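Local coordinates for protein endo-1,3-beta-glucanase, family GH16 (Zobellia galactanivorans, PDB 5FUI) that probably binds the beta-1,3-glucan laminarin through a family 6 carbohydrate-binding module at the C-terminus of a marine laminarinase, at residues 38-41 against 42-45. Sequence-based numbering, arbitrary orientation.
Sequences YINN and GSWM. With APY (2-aminomethyl-pyridine), chain D; APY (2-aminomethyl-pyridine), chain C.
N40 and S43 close a type II beta turn that leads into strand 44-52 of the beta-sandwich of this family 6 carbohydrate-binding module. Two bonds link them: S43 N reaches N40 O at 3.2 Å, and N40 N gives its hydrogen to S43 OG at 2.9 Å (156°). The serine hydroxyl can reach back over the turn because OG lies beside its own backbone N, anti to the carbonyl carbon (chi1 -62°). The buried OG is hydrogen-bonded to D23 O as well, so it ties the turn to the chain next to strand 20-22. G42, with phi 82°, holds the third place of the turn, where a beta carbon would collide with N41 O; N41 CB leads away from the turn, and its OD1 takes a hydrogen bond from G121 N. On the inner side the CG2 branch of I39 lies against S43 CB at 3.7 Å, while CD1 extends to M45 CE, a looser apolar touch at 4.5 Å. Two 2-aminomethyl-pyridine molecules occupy separate pockets here. One lies by the loop, its C3 approaching Y38 CD1 at a slant, 3.6 Å away, the two ring planes turned nearly perpendicular. The other lies almost parallel over one face of the W44 indole, with C4 3.8 Å above the middle of the ring. Y117 meets the W44 ring, and D76, also in this pocket, hydrogen-bonds the same 2-aminomethyl-pyridine through OD2. Such an aromatic platform is consistent with the sugar-stacking sites of these modules. With an alanine in place of W44, that pyridine would probably lose its stacking surface and Y117 the ring beside it. The ligand's C6 closes the overlap, 3.9 Å from W44 CZ3.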
loop_
_atom_site.group_PDB
_atom_site.type_symbol
_atom_site.label_atom_id
_atom_site.label_comp_id
_atom_site.label_asym_id
_atom_site.label_seq_id
_atom_site.Cartn_x
_atom_site.Cartn_y
_atom_site.Cartn_z
ATOM N N TYR A 38 3.389 -4.524 -12.136
ATOM C CA TYR A 38 4.784 -4.687 -12.564
ATOM C C TYR A 38 5.722 -4.187 -11.432
ATOM O O TYR A 38 6.727 -3.484 -11.626
ATOM C CB TYR A 38 5.072 -3.933 -13.886
ATOM C CG TYR A 38 4.160 -4.438 -14.981
ATOM C CD1 TYR A 38 4.430 -5.687 -15.592
ATOM C CD2 TYR A 38 2.937 -3.813 -15.231
ATOM C CE1 TYR A 38 3.536 -6.244 -16.535
ATOM C CE2 TYR A 38 2.057 -4.292 -16.220
ATOM C CZ TYR A 38 2.331 -5.549 -16.815
ATOM O OH TYR A 38 1.402 -6.028 -17.765
ATOM N N ILE A 39 5.425 -4.680 -10.226
ATOM C CA ILE A 39 6.149 -4.329 -9.025
ATOM C C ILE A 39 7.221 -5.403 -8.799
ATOM O O ILE A 39 6.960 -6.593 -8.842
ATOM C CB ILE A 39 5.169 -4.264 -7.816
ATOM C CG1 ILE A 39 3.988 -3.313 -8.126
ATOM C CG2 ILE A 39 5.973 -3.850 -6.527
ATOM C CD1 ILE A 39 3.132 -3.035 -6.859
ATOM N N ASN A 40 8.441 -4.908 -8.661
ATOM C CA ASN A 40 9.610 -5.749 -8.493
ATOM C C ASN A 40 10.214 -5.607 -7.105
ATOM O O ASN A 40 9.801 -4.767 -6.348
ATOM C CB ASN A 40 10.678 -5.389 -9.544
ATOM C CG ASN A 40 10.194 -5.613 -10.941
ATOM O OD1 ASN A 40 10.423 -4.755 -11.802
ATOM N ND2 ASN A 40 9.620 -6.695 -11.205
ATOM N N ASN A 41 11.200 -6.419 -6.779
ATOM C CA ASN A 41 11.965 -6.175 -5.544
ATOM C C ASN A 41 12.524 -4.741 -5.680
ATOM O O ASN A 41 13.131 -4.422 -6.713
ATOM C CB ASN A 41 13.169 -7.141 -5.512
ATOM C CG ASN A 41 12.778 -8.579 -5.248
ATOM O OD1 ASN A 41 11.659 -8.964 -5.362
ATOM N ND2 ASN A 41 13.754 -9.374 -4.771
ATOM N N GLY A 42 12.428 -3.944 -4.627
ATOM C CA GLY A 42 13.011 -2.629 -4.638
ATOM C C GLY A 42 12.205 -1.530 -5.293
ATOM O O GLY A 42 12.544 -0.323 -5.207
ATOM N N SER A 43 11.060 -1.894 -5.937
ATOM C CA SER A 43 10.045 -0.890 -6.327
ATOM C C SER A 43 9.437 -0.232 -5.071
ATOM O O SER A 43 9.432 -0.814 -4.001
ATOM C CB SER A 43 8.922 -1.605 -7.045
ATOM O OG SER A 43 9.395 -2.240 -8.229
ATOM N N TRP A 44 8.954 1.005 -5.231
ATOM C CA TRP A 44 8.262 1.670 -4.173
ATOM C C TRP A 44 7.376 2.764 -4.665
ATOM O O TRP A 44 7.471 3.188 -5.854
ATOM C CB TRP A 44 9.236 2.221 -3.086
ATOM C CG TRP A 44 10.346 3.115 -3.668
ATOM C CD1 TRP A 44 11.622 2.759 -4.078
ATOM C CD2 TRP A 44 10.206 4.549 -4.004
ATOM N NE1 TRP A 44 12.296 3.853 -4.598
ATOM C CE2 TRP A 44 11.454 4.959 -4.614
ATOM C CE3 TRP A 44 9.129 5.484 -3.939
ATOM C CZ2 TRP A 44 11.648 6.232 -5.077
ATOM C CZ3 TRP A 44 9.388 6.819 -4.372
ATOM C CH2 TRP A 44 10.620 7.153 -4.912
ATOM N N MET A 45 6.517 3.256 -3.773
ATOM C CA MET A 45 5.616 4.368 -4.106
ATOM C C MET A 45 5.539 5.254 -2.894
ATOM O O MET A 45 5.509 4.744 -1.758
ATOM C CB MET A 45 4.232 3.869 -4.455
ATOM C CG MET A 45 4.144 2.952 -5.656
ATOM S SD MET A 45 4.397 1.149 -5.207
ATOM C CE MET A 45 2.816 0.775 -4.571
HETATM N N APY D . 5.198 -11.217 -14.560
HETATM C CM APY D . 4.673 -9.817 -14.486
HETATM C C2 APY D . 5.378 -8.985 -13.413
HETATM C C3 APY D . 6.469 -8.119 -13.802
HETATM C C4 APY D . 7.124 -7.325 -12.823
HETATM C C5 APY D . 6.608 -7.535 -11.486
HETATM C C6 APY D . 5.592 -8.388 -11.113
HETATM N N1 APY D . 4.956 -9.106 -12.077
HETATM N N APY C . 9.486 5.186 2.042
HETATM C CM APY C . 9.091 4.557 0.797
HETATM C C2 APY C . 10.141 5.341 0.028
HETATM C C3 APY C . 11.339 4.733 -0.257
HETATM C C4 APY C . 12.382 5.443 -0.898
HETATM C C5 APY C . 12.209 6.816 -1.149
HETATM C C6 APY C . 11.004 7.431 -0.847
HETATM N N1 APY C . 10.018 6.695 -0.220
#